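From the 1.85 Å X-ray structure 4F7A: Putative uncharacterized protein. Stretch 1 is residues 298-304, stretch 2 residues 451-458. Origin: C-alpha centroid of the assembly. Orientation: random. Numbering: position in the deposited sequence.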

ATOM      1  N   VAL A 298     -17.826   8.783   2.894  1.00 11.08           N
ATOM      2  CA  VAL A 298     -18.706   8.068   2.005  1.00 12.59           C
ATOM      3  C   VAL A 298     -18.743   6.579   2.327  1.00 12.96           C
ATOM      4  O   VAL A 298     -17.703   5.926   2.362  1.00 13.40           O
ATOM      5  CB  VAL A 298     -18.260   8.298   0.531  1.00 10.94           C
ATOM      6  CG1 VAL A 298     -19.189   7.580  -0.453  1.00 13.00           C
ATOM      7  CG2 VAL A 298     -18.193   9.842   0.248  1.00 12.68           C
ATOM      8  N   PRO A 299     -19.940   6.023   2.561  1.00 11.93           N
ATOM      9  CA  PRO A 299     -20.013   4.575   2.808  1.00 13.74           C
ATOM     10  C   PRO A 299     -19.848   3.780   1.515  1.00 14.04           C
ATOM     11  O   PRO A 299     -20.458   4.120   0.503  1.00 13.56           O
ATOM     12  CB  PRO A 299     -21.433   4.384   3.346  1.00 14.39           C
ATOM     13  CG  PRO A 299     -22.208   5.476   2.664  1.00 15.51           C
ATOM     14  CD  PRO A 299     -21.269   6.644   2.538  1.00 14.05           C
ATOM     15  N   GLN A 300     -19.053   2.719   1.553  1.00 13.48           N
ATOM     16  CA  GLN A 300     -18.885   1.884   0.365  1.00 14.44           C
ATOM     17  C   GLN A 300     -20.130   1.019   0.123  1.00 14.88           C
ATOM     18  O   GLN A 300     -20.779   0.544   1.059  1.00 15.17           O
ATOM     19  CB  GLN A 300     -17.643   0.982   0.494  1.00 15.40           C
ATOM     20  CG  GLN A 300     -17.137   0.469  -0.862  1.00 13.79           C
ATOM     21  CD  GLN A 300     -16.133  -0.638  -0.755  1.00 18.56           C
ATOM     22  OE1 GLN A 300     -15.093  -0.468  -0.112  1.00 18.43           O
ATOM     23  NE2 GLN A 300     -16.383  -1.750  -1.461  1.00 13.68           N
ATOM     24  N   GLY A 301     -20.438   0.800  -1.146  1.00 13.61           N
ATOM     25  CA  GLY A 301     -21.467  -0.165  -1.538  1.00 13.86           C
ATOM     26  C   GLY A 301     -22.880   0.343  -1.489  1.00 14.14           C
ATOM     27  O   GLY A 301     -23.808  -0.443  -1.262  1.00 14.04           O
ATOM     28  N   VAL A 302     -23.064   1.653  -1.683  1.00 13.35           N
ATOM     29  CA  VAL A 302     -24.398   2.216  -1.833  1.00 13.78           C
ATOM     30  C   VAL A 302     -24.709   2.266  -3.344  1.00 16.56           C
ATOM     31  O   VAL A 302     -24.085   3.012  -4.096  1.00 15.67           O
ATOM     32  CB  VAL A 302     -24.511   3.610  -1.197  1.00 13.40           C
ATOM     33  CG1 VAL A 302     -25.912   4.202  -1.425  1.00 11.47           C
ATOM     34  CG2 VAL A 302     -24.227   3.526   0.308  1.00 14.71           C
ATOM     35  N   TYR A 303     -25.650   1.437  -3.765  1.00 16.74           N
ATOM     36  CA  TYR A 303     -25.930   1.242  -5.172  1.00 17.48           C
ATOM     37  C   TYR A 303     -26.560   2.495  -5.750  1.00 18.60           C
ATOM     38  O   TYR A 303     -27.459   3.072  -5.156  1.00 17.57           O
ATOM     39  CB  TYR A 303     -26.877   0.049  -5.377  1.00 17.58           C
ATOM     40  CG  TYR A 303     -27.245  -0.138  -6.825  1.00 16.25           C
ATOM     41  CD1 TYR A 303     -26.403  -0.841  -7.693  1.00 15.72           C
ATOM     42  CD2 TYR A 303     -28.396   0.440  -7.351  1.00 21.33           C
ATOM     43  CE1 TYR A 303     -26.723  -1.005  -9.025  1.00 19.10           C
ATOM     44  CE2 TYR A 303     -28.714   0.303  -8.701  1.00 28.08           C
ATOM     45  CZ  TYR A 303     -27.874  -0.419  -9.528  1.00 25.37           C
ATOM     46  OH  TYR A 303     -28.187  -0.559 -10.855  1.00 28.27           O
ATOM     47  N   ALA A 304     -26.052   2.908  -6.908  1.00 17.43           N
ATOM     48  CA  ALA A 304     -26.671   3.937  -7.744  1.00 17.22           C
ATOM     49  C   ALA A 304     -26.097   3.717  -9.137  1.00 17.55           C
ATOM     50  O   ALA A 304     -25.176   2.917  -9.309  1.00 18.03           O
ATOM     51  CB  ALA A 304     -26.335   5.345  -7.234  1.00 16.46           C
ATOM     52  N   PHE A 451     -16.134  -0.880   7.614  1.00 11.27           N
ATOM     53  CA  PHE A 451     -17.542  -1.055   7.336  1.00 10.52           C
ATOM     54  C   PHE A 451     -17.706  -1.944   6.112  1.00 12.32           C
ATOM     55  O   PHE A 451     -17.001  -1.770   5.111  1.00 11.79           O
ATOM     56  CB  PHE A 451     -18.225   0.289   7.039  1.00 10.72           C
ATOM     57  CG  PHE A 451     -18.394   1.169   8.242  1.00 12.46           C
ATOM     58  CD1 PHE A 451     -19.196   0.769   9.300  1.00 10.64           C
ATOM     59  CD2 PHE A 451     -17.806   2.421   8.279  1.00 12.35           C
ATOM     60  CE1 PHE A 451     -19.379   1.566  10.387  1.00 10.80           C
ATOM     61  CE2 PHE A 451     -17.968   3.240   9.374  1.00 13.95           C
ATOM     62  CZ  PHE A 451     -18.766   2.825  10.438  1.00  8.77           C
ATOM     63  N   LYS A 452     -18.668  -2.863   6.183  1.00 13.65           N
ATOM     64  CA  LYS A 452     -19.011  -3.749   5.052  1.00 13.82           C
ATOM     65  C   LYS A 452     -19.857  -3.059   3.990  1.00 13.89           C
ATOM     66  O   LYS A 452     -20.583  -2.130   4.287  1.00 13.94           O
ATOM     67  CB  LYS A 452     -19.806  -4.962   5.528  1.00 13.79           C
ATOM     68  CG  LYS A 452     -19.323  -5.639   6.823  1.00 15.55           C
ATOM     69  CD  LYS A 452     -17.900  -6.144   6.786  1.00 15.01           C
ATOM     70  CE  LYS A 452     -17.584  -6.991   8.034  1.00 18.07           C
ATOM     71  NZ  LYS A 452     -16.215  -7.558   8.038  1.00 16.38           N
ATOM     72  N   VAL A 453     -19.786  -3.551   2.751  1.00 13.53           N
ATOM     73  CA  VAL A 453     -20.574  -2.988   1.675  1.00 14.21           C
ATOM     74  C   VAL A 453     -22.058  -3.074   2.008  1.00 15.19           C
ATOM     75  O   VAL A 453     -22.506  -4.035   2.607  1.00 13.20           O
ATOM     76  CB  VAL A 453     -20.274  -3.637   0.276  1.00 14.20           C
ATOM     77  CG1 VAL A 453     -18.808  -3.427  -0.096  1.00 15.13           C
ATOM     78  CG2 VAL A 453     -20.691  -5.127   0.230  1.00 12.10           C
ATOM     79  N   GLN A 454     -22.820  -2.046   1.657  1.00 15.45           N
ATOM     80  CA  GLN A 454     -24.256  -2.045   1.969  1.00 16.09           C
ATOM     81  C   GLN A 454     -25.013  -2.936   0.999  1.00 17.15           C
ATOM     82  O   GLN A 454     -25.985  -3.599   1.386  1.00 15.73           O
ATOM     83  CB  GLN A 454     -24.794  -0.616   1.926  1.00 15.35           C
ATOM     84  CG  GLN A 454     -24.013   0.319   2.850  1.00 15.16           C
ATOM     85  CD  GLN A 454     -24.852   1.443   3.392  1.00 15.59           C
ATOM     86  OE1 GLN A 454     -25.932   1.737   2.868  1.00 15.24           O
ATOM     87  NE2 GLN A 454     -24.359   2.090   4.442  1.00 15.96           N
ATOM     88  N   THR A 455     -24.556  -2.948  -0.256  1.00 17.16           N
ATOM     89  CA  THR A 455     -25.109  -3.782  -1.327  1.00 16.46           C
ATOM     90  C   THR A 455     -23.972  -4.576  -1.974  1.00 16.90           C
ATOM     91  O   THR A 455     -22.916  -4.012  -2.305  1.00 17.25           O
ATOM     92  CB  THR A 455     -25.815  -2.928  -2.388  1.00 18.61           C
ATOM     93  OG1 THR A 455     -26.980  -2.303  -1.806  1.00 19.34           O
ATOM     94  CG2 THR A 455     -26.214  -3.765  -3.632  1.00 16.32           C
ATOM     95  N   ASN A 456     -24.196  -5.872  -2.152  1.00 14.27           N
ATOM     96  CA  ASN A 456     -23.190  -6.800  -2.681  1.00 13.82           C
ATOM     97  C   ASN A 456     -23.721  -7.390  -3.979  1.00 16.02           C
ATOM     98  O   ASN A 456     -24.523  -8.298  -3.958  1.00 16.12           O
ATOM     99  CB  ASN A 456     -22.878  -7.884  -1.645  1.00 13.13           C
ATOM    100  CG  ASN A 456     -21.790  -8.851  -2.095  1.00 13.90           C
ATOM    101  OD1 ASN A 456     -21.571  -9.041  -3.290  1.00 15.66           O
ATOM    102  ND2 ASN A 456     -21.150  -9.520  -1.132  1.00 10.64           N
ATOM    103  N   ASN A 457     -23.279  -6.831  -5.109  1.00 15.43           N
ATOM    104  CA  ASN A 457     -23.716  -7.290  -6.426  1.00 17.17           C
ATOM    105  C   ASN A 457     -22.652  -8.145  -7.103  1.00 17.60           C
ATOM    106  O   ASN A 457     -22.528  -8.131  -8.338  1.00 19.20           O
ATOM    107  CB  ASN A 457     -24.098  -6.087  -7.307  1.00 16.62           C
ATOM    108  CG  ASN A 457     -25.456  -5.481  -6.918  1.00 20.34           C
ATOM    109  OD1 ASN A 457     -26.208  -6.081  -6.151  1.00 20.87           O
ATOM    110  ND2 ASN A 457     -25.767  -4.299  -7.452  1.00 16.05           N
ATOM    111  N   SER A 458     -21.940  -8.940  -6.313  1.00 15.47           N
ATOM    112  CA  SER A 458     -20.863  -9.789  -6.836  1.00 16.77           C
ATOM    113  C   SER A 458     -21.351 -11.138  -7.385  1.00 19.07           C
ATOM    114  O   SER A 458     -20.532 -11.996  -7.721  1.00 19.27           O
ATOM    115  CB  SER A 458     -19.848 -10.049  -5.727  1.00 18.07           C
ATOM    116  OG  SER A 458     -20.360 -11.009  -4.823  1.00 14.75           O
TER
HETATM  117  O   HOH W   1     -20.173   0.649   3.706  1.00 13.27           O
HETATM  118  O   HOH W   2     -16.305  -1.900   2.293  1.00 17.62           O
HETATM  119  O   HOH W   3     -27.411   0.256  -1.678  1.00 14.60           O

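Two loop segments of one chain, far apart in sequence, lie against each other here. Neither stretch forms a regular helix or strand, and together they bury 383 Å². The backbones come nearest at G301 and V453, whose CA atoms are 4.4 Å apart. At P299 and F451 the CA atoms stand 7.6 Å apart, so the two stretches are wider apart at that end.

Direct hydrogen bonding is confined to the backbone. Two successive carbonyls of the first stretch receive two successive amides of the second. T455 N donates to G301 O at 2.8 Å. The distance is short, but the angle at the hydrogen is 129°, so the bond is weak. Q454 N donates to Q300 O at 3.4 Å. Its angle of 150° is better, but its length makes it weak as well. Q300 O also receives a CA-H...O contact from V453, with V453 CA 3.6 Å from Q300 O and an angle of 155° at the hydrogen. Within the second stretch, S458 N donates to N456 OD1 at 3.0 Å; this bond does not cross the contact.

Waters extend the polar link at three points. Water 1 donates to Q300 O at 2.7 Å and to K452 O at 2.9 Å. Q300 O and K452 O are 4.2 Å apart. The two oxygens are both acceptors and cannot bond to each other; the water donates to each and bridges them. Q300 O thus takes part in a direct bond and a water bridge. Water 2 lies between Q300 OE1, at 3.1 Å, and F451 O, at 2.9 Å; the link to Q300 OE1 is weak. Water 3 accepts from Y303 N at 3.0 Å and lies 2.6 Å from T455 OG1, joining a backbone amide to a side-chain hydroxyl.

The close approach at G301 depends on the absence of a side chain. An ideal CB would point toward the second stretch and fall 2.7 Å from V453 CB and 2.8 Å from Q454 N, both clashes. The positive phi of 83° by itself also favours glycine. As deposited, G301 CA sits 4.1 Å from V453 CB.

Side chains pack beside these backbone contacts. Q300 has an extended side chain, with chi1 and chi2 both t, and its NE2 comes to 3.2 Å from V453 CG1. That amide nitrogen is hydrogen-bonded elsewhere in the structure. The CA-to-CB bond of Q454 points toward the first stretch, and Q454 has the largest covered area of any residue in the contact, 64 Å². Its CB is 3.3 Å from G301 O. Further out, its NE2 is 3.9 Å from P299 CB and its OE1 is 3.6 Å from V302 CG2, so the amide end packs against nonpolar atoms of both residues.

Y303 packs against the later part of the second stretch. Its CB is 4.2 Å from T455 CG2. Its CD1 is 3.5 Å from N457 ND2, and the amide approaches the ring obliquely.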